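Local atomic coordinates of putative esterase PA1618 (Pseudomonas aeruginosa, PDB entry 4QD8), a protein that probably hydrolyses the thioester bond of acyl-coenzyme A substrates, perhaps 1,4-dihydroxy-2-naphthoyl-CoA, as a hotdog-fold thioesterase of the PaaI family. Residues Q79-N90 and C129-L140; L66-V75 and L109-I118. All coordinates share one frame; numbering follows the deposited sequence.

Contact 1 (Q79-N90 and C129-L140)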
loop_
_atom_site.group_PDB
_atom_site.type_symbol
_atom_site.label_atom_id
_atom_site.label_comp_id
_atom_site.label_asym_id
_atom_site.label_seq_id
_atom_site.Cartn_x
_atom_site.Cartn_y
_atom_site.Cartn_z
ATOM N N GLN A 79 1.541 -25.387 15.659
ATOM C CA GLN A 79 2.774 -24.676 15.953
ATOM C C GLN A 79 2.708 -23.186 15.654
ATOM O O GLN A 79 3.532 -22.424 16.154
ATOM C CB GLN A 79 3.934 -25.267 15.163
ATOM C CG GLN A 79 4.455 -26.580 15.693
ATOM C CD GLN A 79 5.738 -26.993 15.012
ATOM O OE1 GLN A 79 5.754 -27.929 14.217
ATOM N NE2 GLN A 79 6.824 -26.286 15.315
ATOM N N TYR A 80 1.756 -22.786 14.817
ATOM C CA TYR A 80 1.720 -21.411 14.321
ATOM C C TYR A 80 0.328 -20.818 14.317
ATOM O O TYR A 80 -0.667 -21.526 14.198
ATOM C CB TYR A 80 2.255 -21.343 12.884
ATOM C CG TYR A 80 3.666 -21.831 12.722
ATOM C CD1 TYR A 80 4.734 -21.087 13.197
ATOM C CD2 TYR A 80 3.934 -23.033 12.080
ATOM C CE1 TYR A 80 6.028 -21.525 13.050
ATOM C CE2 TYR A 80 5.227 -23.484 11.932
ATOM C CZ TYR A 80 6.268 -22.723 12.415
ATOM O OH TYR A 80 7.558 -23.164 12.266
ATOM N N TYR A 81 0.263 -19.498 14.409
ATOM C CA TYR A 81 -0.969 -18.812 14.083
ATOM C C TYR A 81 -0.605 -17.640 13.194
ATOM O O TYR A 81 0.567 -17.294 13.064
ATOM C CB TYR A 81 -1.726 -18.370 15.329
ATOM C CG TYR A 81 -1.042 -17.291 16.119
ATOM C CD1 TYR A 81 0.049 -17.580 16.918
ATOM C CD2 TYR A 81 -1.505 -15.987 16.084
ATOM C CE1 TYR A 81 0.674 -16.602 17.648
ATOM C CE2 TYR A 81 -0.890 -15.002 16.811
ATOM C CZ TYR A 81 0.201 -15.314 17.591
ATOM O OH TYR A 81 0.823 -14.334 18.322
ATOM N N CYS A 82 -1.608 -17.057 12.557
ATOM C CA CYS A 82 -1.357 -16.022 11.564
ATOM C C CYS A 82 -2.081 -14.750 11.940
ATOM O O CYS A 82 -3.230 -14.794 12.373
ATOM C CB CYS A 82 -1.825 -16.488 10.196
ATOM S SG CYS A 82 -0.934 -17.959 9.644
ATOM N N VAL A 83 -1.406 -13.619 11.777
ATOM C CA VAL A 83 -2.049 -12.324 12.003
ATOM C C VAL A 83 -1.780 -11.392 10.825
ATOM O O VAL A 83 -0.761 -11.508 10.149
ATOM C CB VAL A 83 -1.569 -11.672 13.306
ATOM C CG1 VAL A 83 -1.929 -12.551 14.503
ATOM C CG2 VAL A 83 -0.072 -11.432 13.274
ATOM N N GLY A 84 -2.702 -10.474 10.565
ATOM C CA GLY A 84 -2.474 -9.487 9.521
ATOM C C GLY A 84 -1.248 -8.647 9.817
ATOM O O GLY A 84 -1.055 -8.180 10.944
ATOM N N LEU A 85 -0.424 -8.417 8.798
ATOM C CA LEU A 85 0.757 -7.581 8.953
ATOM C C LEU A 85 0.640 -6.287 8.148
ATOM O O LEU A 85 0.926 -5.206 8.653
ATOM C CB LEU A 85 2.012 -8.360 8.546
ATOM C CG LEU A 85 3.365 -7.666 8.699
ATOM C CD1 LEU A 85 3.677 -7.486 10.170
ATOM C CD2 LEU A 85 4.469 -8.467 8.008
ATOM N N GLU A 86 0.239 -6.406 6.890
ATOM C CA GLU A 86 0.043 -5.225 6.050
ATOM C C GLU A 86 -1.125 -5.478 5.131
ATOM O O GLU A 86 -1.307 -6.582 4.634
ATOM C CB GLU A 86 1.303 -4.944 5.220
ATOM C CG GLU A 86 1.524 -3.449 4.904
ATOM C CD GLU A 86 0.790 -2.979 3.677
ATOM O OE1 GLU A 86 0.303 -3.826 2.896
ATOM O OE2 GLU A 86 0.718 -1.741 3.486
ATOM N N VAL A 87 -1.936 -4.458 4.888
ATOM C CA VAL A 87 -3.033 -4.627 3.946
ATOM C C VAL A 87 -3.145 -3.366 3.115
ATOM O O VAL A 87 -2.857 -2.273 3.589
ATOM C CB VAL A 87 -4.378 -4.945 4.667
ATOM C CG1 VAL A 87 -4.871 -3.762 5.521
ATOM C CG2 VAL A 87 -5.436 -5.386 3.650
ATOM N N ASN A 88 -3.555 -3.524 1.869
ATOM C CA ASN A 88 -3.792 -2.366 1.016
ATOM C C ASN A 88 -4.925 -2.696 0.063
ATOM O O ASN A 88 -5.215 -3.861 -0.181
ATOM C CB ASN A 88 -2.526 -1.949 0.263
ATOM C CG ASN A 88 -1.955 -3.066 -0.605
ATOM O OD1 ASN A 88 -2.528 -3.434 -1.632
ATOM N ND2 ASN A 88 -0.838 -3.639 -0.167
ATOM N N ALA A 89 -5.598 -1.675 -0.445
ATOM C CA ALA A 89 -6.707 -1.911 -1.364
ATOM C C ALA A 89 -6.915 -0.710 -2.268
ATOM O O ALA A 89 -6.748 0.430 -1.838
ATOM C CB ALA A 89 -7.988 -2.199 -0.580
ATOM N N ASN A 90 -7.257 -0.980 -3.520
ATOM C CA ASN A 90 -7.840 0.067 -4.376
ATOM C C ASN A 90 -9.348 -0.100 -4.435
ATOM O O ASN A 90 -9.847 -1.181 -4.731
ATOM C CB ASN A 90 -7.266 0.002 -5.793
ATOM C CG ASN A 90 -6.012 0.828 -5.952
ATOM O OD1 ASN A 90 -6.052 1.976 -6.427
ATOM N ND2 ASN A 90 -4.888 0.264 -5.554
ATOM N N CYS A 129 -13.251 -3.722 -5.991
ATOM C CA CYS A 129 -12.116 -3.458 -5.108
ATOM C C CYS A 129 -11.062 -4.532 -5.368
ATOM O O CYS A 129 -11.396 -5.677 -5.683
ATOM C CB CYS A 129 -12.580 -3.477 -3.639
ATOM S SG CYS A 129 -11.295 -3.282 -2.383
ATOM N N ILE A 130 -9.789 -4.153 -5.277
ATOM C CA ILE A 130 -8.732 -5.153 -5.301
ATOM C C ILE A 130 -7.887 -4.937 -4.062
ATOM O O ILE A 130 -7.537 -3.802 -3.741
ATOM C CB ILE A 130 -7.866 -5.111 -6.589
ATOM C CG1 ILE A 130 -6.707 -6.113 -6.477
ATOM C CG2 ILE A 130 -7.331 -3.686 -6.880
ATOM C CD1 ILE A 130 -5.975 -6.317 -7.801
ATOM N N ALA A 131 -7.575 -6.013 -3.344
ATOM C CA ALA A 131 -6.809 -5.886 -2.112
ATOM C C ALA A 131 -5.595 -6.786 -2.171
ATOM O O ALA A 131 -5.608 -7.806 -2.855
ATOM C CB ALA A 131 -7.663 -6.232 -0.895
ATOM N N ARG A 132 -4.545 -6.402 -1.458
ATOM C CA ARG A 132 -3.436 -7.327 -1.238
ATOM C C ARG A 132 -3.132 -7.395 0.247
ATOM O O ARG A 132 -3.060 -6.375 0.951
ATOM C CB ARG A 132 -2.201 -6.962 -2.071
ATOM C CG ARG A 132 -1.171 -8.112 -2.120
ATOM C CD ARG A 132 -0.061 -7.871 -3.146
ATOM N NE ARG A 132 0.842 -6.820 -2.709
ATOM C CZ ARG A 132 0.841 -5.575 -3.170
ATOM N NH1 ARG A 132 0.005 -5.218 -4.142
ATOM N NH2 ARG A 132 1.691 -4.695 -2.670
ATOM N N LEU A 133 -3.006 -8.617 0.748
ATOM C CA LEU A 133 -2.858 -8.822 2.181
ATOM C C LEU A 133 -1.573 -9.580 2.483
ATOM O O LEU A 133 -1.302 -10.610 1.867
ATOM C CB LEU A 133 -4.035 -9.651 2.703
ATOM C CG LEU A 133 -4.005 -10.032 4.191
ATOM C CD1 LEU A 133 -4.042 -8.807 5.092
ATOM C CD2 LEU A 133 -5.210 -10.964 4.475
ATOM N N THR A 134 -0.784 -9.041 3.405
ATOM C CA THR A 134 0.396 -9.734 3.947
ATOM C C THR A 134 0.108 -10.210 5.370
ATOM O O THR A 134 -0.184 -9.402 6.252
ATOM C CB THR A 134 1.598 -8.806 3.966
ATOM O OG1 THR A 134 1.790 -8.285 2.647
ATOM C CG2 THR A 134 2.882 -9.553 4.417
ATOM N N MET A 135 0.190 -11.526 5.581
ATOM C CA MET A 135 -0.012 -12.132 6.897
ATOM C C MET A 135 1.341 -12.481 7.484
ATOM O O MET A 135 2.249 -12.862 6.756
ATOM C CB MET A 135 -0.820 -13.429 6.755
ATOM C CG MET A 135 -2.219 -13.241 6.183
ATOM S SD MET A 135 -3.288 -12.305 7.289
ATOM C CE MET A 135 -3.382 -13.410 8.706
ATOM N N ALA A 136 1.478 -12.341 8.799
ATOM C CA ALA A 136 2.659 -12.844 9.501
ATOM C C ALA A 136 2.349 -14.238 10.037
ATOM O O ALA A 136 1.261 -14.496 10.540
ATOM C CB ALA A 136 3.036 -11.929 10.630
ATOM N N VAL A 137 3.323 -15.132 9.928
ATOM C CA VAL A 137 3.201 -16.472 10.500
ATOM C C VAL A 137 3.980 -16.453 11.812
ATOM O O VAL A 137 5.184 -16.196 11.808
ATOM C CB VAL A 137 3.771 -17.532 9.550
ATOM C CG1 VAL A 137 3.539 -18.935 10.123
ATOM C CG2 VAL A 137 3.124 -17.410 8.189
ATOM N N VAL A 138 3.283 -16.694 12.922
ATOM C CA VAL A 138 3.838 -16.493 14.265
ATOM C C VAL A 138 3.767 -17.791 15.076
ATOM O O VAL A 138 2.716 -18.423 15.144
ATOM C CB VAL A 138 3.071 -15.381 15.014
ATOM C CG1 VAL A 138 3.759 -15.042 16.326
ATOM C CG2 VAL A 138 2.938 -14.131 14.139
ATOM N N PRO A 139 4.892 -18.197 15.691
ATOM C CA PRO A 139 4.861 -19.413 16.523
ATOM C C PRO A 139 3.991 -19.235 17.768
ATOM O O PRO A 139 4.081 -18.196 18.411
ATOM C CB PRO A 139 6.330 -19.600 16.920
ATOM C CG PRO A 139 7.110 -18.917 15.837
ATOM C CD PRO A 139 6.266 -17.701 15.489
ATOM N N LEU A 140 3.160 -20.226 18.093
ATOM C CA LEU A 140 2.315 -20.173 19.294
ATOM C C LEU A 140 3.160 -20.105 20.569
ATOM O O LEU A 140 4.247 -20.683 20.635
ATOM C CB LEU A 140 1.386 -21.390 19.360
ATOM C CG LEU A 140 0.341 -21.560 18.259
ATOM C CD1 LEU A 140 -0.082 -23.016 18.135
ATOM C CD2 LEU A 140 -0.868 -20.679 18.525
HETATM O O HOH W 1 0.245 -6.303 1.661
#
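This antiparallel ladder of the hotdog sheet joins strand 80-90 to the C-terminal strand 129-139, from Y80 opposite P139 to N90 opposite I130. The register slips by one residue at a classic beta bulge, where L85 and E86 both face T134: T134 O accepts L85 N at 2.7 Å and E86 N at 3.1 Å, while T134 N returns one bond to E86 O. Near the chain end, V138 CB sits over one face of the Y81 ring, 4.0 Å from its centroid, a CH-pi contact. M135 reaches back across the ladder, its chain folded at chi2 (-66°) and chi3 (-64°), and this brings CE within 3.8 Å of C82 CB and lays SD against G84.

Around E86, N88, R132 and T134 the contacts turn polar. N88 ND2 lies above one face of the R132 guanidinium, the two planes 57° apart, but the stronger partner of each is across an interface: N88 OD1 bonds R132 NH2 of the third subunit, and the reverse pair repeats it. Residues 86-90 also pair with a strand of the second subunit. N88 ND2 donates to the syn lone pair of E86 OE1 at 3.3 Å. The T134 hydroxyl has N90 of the third subunit as a polar partner, and a water donates to T134 OG1 at 2.7 Å; E86 OE1 lies 2.8 Å from this water, which has more acceptors in reach than protons.

Contact 2 (L66-V75 and L109-I118); sequences LGSMASYLCV and LGRTTHVWDI
Helix 66-72 runs over strand 113-118 at an axis distance of 9.2 Å, with 134° between their N-to-C directions, and the backbones come nearest at G67 and W116, whose CA atoms are 6.2 Å apart. Between them, the hydroxyl of S71 bridges two aromatic side chains of the strand. W116 NE1 donates to S71 OG at 2.9 Å, nearly straight (167°) and close to the indole plane, and S71 OG also pairs with H114 ND1 at 2.8 Å, where either atom could supply the proton. Two bonds thus grip this buried oxygen and help fix the rotation of both rings.

The indole is also held over its face. A70 CB stands 3.6 Å from the centroid of the six-membered ring, 17° off the normal, a CH-pi contact, and G67 lies over the ring system as well. CB of W116 already points at the helix, and with CG anti to the carbonyl carbon the indole is turned so that NE1 meets S71 OG and its face meets A70. C74 SG meets the rim of the same ring, 4.0 Å from W116 CH2, as a sulfur-aromatic contact at the edge. Past the helix end, V75 CG1 packs 3.5 Å from H114 CE1.

This is the hotdog arrangement, a long helix wrapped by the sheet. Beside strand 113-121, strand 99-106 meets L66, W116 and I118 through alanines, while on its other flank strand 127-139 places M135 against S68 and S71, and C82 of strand 80-91 touches S71 and V75.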
loop_
_atom_site.group_PDB
_atom_site.type_symbol
_atom_site.label_atom_id
_atom_site.label_comp_id
_atom_site.label_asym_id
_atom_site.label_seq_id
_atom_site.Cartn_x
_atom_site.Cartn_y
_atom_site.Cartn_z
ATOM N N LEU A 66 -11.181 -13.062 4.782
ATOM C CA LEU A 66 -11.001 -14.101 3.790
ATOM C C LEU A 66 -9.547 -14.538 3.744
ATOM O O LEU A 66 -9.251 -15.721 3.841
ATOM C CB LEU A 66 -11.456 -13.596 2.415
ATOM C CG LEU A 66 -11.309 -14.581 1.263
ATOM C CD1 LEU A 66 -12.008 -15.897 1.606
ATOM C CD2 LEU A 66 -11.898 -13.982 0.004
ATOM N N GLY A 67 -8.632 -13.583 3.619
ATOM C CA GLY A 67 -7.218 -13.918 3.560
ATOM C C GLY A 67 -6.668 -14.511 4.843
ATOM O O GLY A 67 -5.799 -15.391 4.790
ATOM N N SER A 68 -7.145 -14.042 5.992
ATOM C CA SER A 68 -6.669 -14.590 7.263
ATOM C C SER A 68 -7.117 -16.037 7.423
ATOM O O SER A 68 -6.358 -16.884 7.909
ATOM C CB SER A 68 -7.152 -13.755 8.443
ATOM O OG SER A 68 -6.630 -12.440 8.345
ATOM N N MET A 69 -8.343 -16.321 7.003
ATOM C CA MET A 69 -8.859 -17.686 7.072
ATOM C C MET A 69 -8.089 -18.571 6.103
ATOM O O MET A 69 -7.731 -19.711 6.427
ATOM C CB MET A 69 -10.349 -17.728 6.748
ATOM C CG MET A 69 -10.981 -19.080 7.008
ATOM S SD MET A 69 -11.024 -19.417 8.777
ATOM C CE MET A 69 -12.331 -18.301 9.294
ATOM N N ALA A 70 -7.821 -18.049 4.912
ATOM C CA ALA A 70 -6.994 -18.775 3.945
ATOM C C ALA A 70 -5.611 -19.122 4.529
ATOM O O ALA A 70 -5.134 -20.243 4.354
ATOM C CB ALA A 70 -6.860 -17.990 2.666
ATOM N N SER A 71 -4.976 -18.177 5.225
ATOM C CA SER A 71 -3.689 -18.458 5.883
ATOM C C SER A 71 -3.806 -19.535 6.943
ATOM O O SER A 71 -2.951 -20.414 7.038
ATOM C CB SER A 71 -3.094 -17.196 6.503
ATOM O OG SER A 71 -2.346 -16.498 5.540
ATOM N N TYR A 72 -4.866 -19.470 7.737
ATOM C CA TYR A 72 -5.087 -20.491 8.751
ATOM C C TYR A 72 -5.214 -21.893 8.182
ATOM O O TYR A 72 -4.787 -22.861 8.818
ATOM C CB TYR A 72 -6.291 -20.130 9.611
ATOM C CG TYR A 72 -5.852 -19.427 10.856
ATOM C CD1 TYR A 72 -5.337 -20.149 11.929
ATOM C CD2 TYR A 72 -5.903 -18.040 10.952
ATOM C CE1 TYR A 72 -4.911 -19.510 13.080
ATOM C CE2 TYR A 72 -5.482 -17.394 12.094
ATOM C CZ TYR A 72 -4.989 -18.133 13.156
ATOM O OH TYR A 72 -4.576 -17.486 14.295
ATOM N N LEU A 73 -5.744 -21.995 6.971
ATOM C CA LEU A 73 -5.936 -23.287 6.308
ATOM C C LEU A 73 -4.651 -23.768 5.646
ATOM O O LEU A 73 -4.607 -24.866 5.092
ATOM C CB LEU A 73 -7.036 -23.179 5.247
ATOM C CG LEU A 73 -8.454 -22.904 5.750
ATOM C CD1 LEU A 73 -9.369 -22.532 4.621
ATOM C CD2 LEU A 73 -8.982 -24.149 6.467
ATOM N N CYS A 74 -3.612 -22.938 5.694
ATOM C CA CYS A 74 -2.347 -23.265 5.037
ATOM C C CYS A 74 -1.189 -23.504 6.000
ATOM O O CYS A 74 -0.156 -24.038 5.598
ATOM C CB CYS A 74 -1.951 -22.175 4.039
ATOM S SG CYS A 74 -2.992 -22.092 2.576
ATOM N N VAL A 75 -1.338 -23.113 7.257
ATOM C CA VAL A 75 -0.261 -23.354 8.217
ATOM C C VAL A 75 -0.506 -24.559 9.101
ATOM O O VAL A 75 -1.619 -25.077 9.181
ATOM C CB VAL A 75 0.002 -22.151 9.147
ATOM C CG1 VAL A 75 0.383 -20.936 8.340
ATOM C CG2 VAL A 75 -1.202 -21.886 10.033
ATOM N N LEU A 109 3.357 -18.102 -0.371
ATOM C CA LEU A 109 3.290 -18.633 0.978
ATOM C C LEU A 109 4.695 -18.949 1.456
ATOM O O LEU A 109 5.219 -20.028 1.159
ATOM C CB LEU A 109 2.456 -19.910 1.005
ATOM C CG LEU A 109 1.003 -19.774 0.554
ATOM C CD1 LEU A 109 0.301 -21.089 0.796
ATOM C CD2 LEU A 109 0.304 -18.656 1.307
ATOM N N GLY A 110 5.309 -18.012 2.165
ATOM C CA GLY A 110 6.663 -18.179 2.652
ATOM C C GLY A 110 6.618 -18.806 4.026
ATOM O O GLY A 110 5.536 -19.139 4.526
ATOM N N ARG A 111 7.780 -18.980 4.646
ATOM C CA ARG A 111 7.793 -19.519 5.997
ATOM C C ARG A 111 7.308 -18.543 7.066
ATOM O O ARG A 111 6.745 -18.966 8.072
ATOM C CB ARG A 111 9.190 -20.027 6.361
ATOM C CG ARG A 111 9.608 -21.221 5.551
ATOM C CD ARG A 111 10.828 -21.865 6.177
ATOM N NE ARG A 111 12.009 -21.015 6.069
ATOM C CZ ARG A 111 13.161 -21.265 6.686
ATOM N NH1 ARG A 111 13.276 -22.330 7.469
ATOM N NH2 ARG A 111 14.196 -20.448 6.527
ATOM N N THR A 112 7.530 -17.245 6.865
ATOM C CA THR A 112 7.207 -16.266 7.908
ATOM C C THR A 112 6.141 -15.258 7.472
ATOM O O THR A 112 5.560 -14.573 8.310
ATOM C CB THR A 112 8.445 -15.497 8.381
ATOM O OG1 THR A 112 9.024 -14.793 7.283
ATOM C CG2 THR A 112 9.483 -16.450 8.959
ATOM N N THR A 113 5.890 -15.177 6.168
ATOM C CA THR A 113 4.832 -14.298 5.651
ATOM C C THR A 113 4.042 -14.977 4.553
ATOM O O THR A 113 4.561 -15.833 3.843
ATOM C CB THR A 113 5.387 -12.977 5.070
ATOM O OG1 THR A 113 6.263 -13.279 3.978
ATOM C CG2 THR A 113 6.125 -12.170 6.128
ATOM N N HIS A 114 2.776 -14.588 4.416
ATOM C CA HIS A 114 1.944 -15.040 3.310
ATOM C C HIS A 114 1.452 -13.793 2.620
ATOM O O HIS A 114 1.176 -12.793 3.282
ATOM C CB HIS A 114 0.703 -15.782 3.806
ATOM C CG HIS A 114 0.975 -17.125 4.398
ATOM N ND1 HIS A 114 -0.010 -17.873 5.009
ATOM C CD2 HIS A 114 2.113 -17.859 4.482
ATOM C CE1 HIS A 114 0.507 -19.017 5.428
ATOM N NE2 HIS A 114 1.792 -19.029 5.133
ATOM N N VAL A 115 1.325 -13.855 1.303
ATOM C CA VAL A 115 0.753 -12.736 0.546
ATOM C C VAL A 115 -0.424 -13.267 -0.274
ATOM O O VAL A 115 -0.282 -14.228 -1.041
ATOM C CB VAL A 115 1.810 -12.073 -0.363
ATOM C CG1 VAL A 115 1.208 -10.867 -1.101
ATOM C CG2 VAL A 115 3.024 -11.618 0.445
ATOM N N TRP A 116 -1.589 -12.634 -0.108
ATOM C CA TRP A 116 -2.830 -13.023 -0.780
ATOM C C TRP A 116 -3.314 -11.918 -1.722
ATOM O O TRP A 116 -3.227 -10.734 -1.378
ATOM C CB TRP A 116 -3.933 -13.284 0.260
ATOM C CG TRP A 116 -3.645 -14.474 1.127
ATOM C CD1 TRP A 116 -3.118 -14.465 2.385
ATOM C CD2 TRP A 116 -3.832 -15.845 0.774
ATOM N NE1 TRP A 116 -2.972 -15.761 2.841
ATOM C CE2 TRP A 116 -3.406 -16.626 1.869
ATOM C CE3 TRP A 116 -4.313 -16.496 -0.369
ATOM C CZ2 TRP A 116 -3.450 -18.035 1.858
ATOM C CZ3 TRP A 116 -4.367 -17.901 -0.375
ATOM C CH2 TRP A 116 -3.932 -18.643 0.734
ATOM N N ASP A 117 -3.817 -12.327 -2.883
ATOM C CA ASP A 117 -4.428 -11.439 -3.871
ATOM C C ASP A 117 -5.936 -11.580 -3.680
ATOM O O ASP A 117 -6.467 -12.692 -3.766
ATOM C CB ASP A 117 -4.013 -11.906 -5.267
ATOM C CG ASP A 117 -4.747 -11.185 -6.380
ATOM O OD1 ASP A 117 -4.702 -9.943 -6.437
ATOM O OD2 ASP A 117 -5.345 -11.878 -7.221
ATOM N N ILE A 118 -6.644 -10.488 -3.382
ATOM C CA ILE A 118 -8.077 -10.612 -3.116
ATOM C C ILE A 118 -8.864 -9.698 -4.050
ATOM O O ILE A 118 -8.640 -8.486 -4.077
ATOM C CB ILE A 118 -8.401 -10.343 -1.635
ATOM C CG1 ILE A 118 -7.637 -11.355 -0.775
ATOM C CG2 ILE A 118 -9.904 -10.507 -1.369
ATOM C CD1 ILE A 118 -7.244 -10.839 0.571
#

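Along the chain, 66-75 comes first, at the end of helix 56-72, followed by 79-90, then 109-118 and finally 129-140. The segments therefore alternate: contact 2 closes a loop from the helix to strand 113-121, contact 1 closes one from strand 80-91 to strand 127-139, and the two loops cross. Strands 113-121 and 127-139 are neighbours in one sheet, where A131 N lies 2.8 Å from I118 O and M135 N is likewise 2.8 Å from H114 O, both probable hydrogen bonds. Contact 1 thus joins strands within the sheet, contact 2 seats the helix against it, and M135 CG, 3.3 Å from S71 OG, packs where they meet.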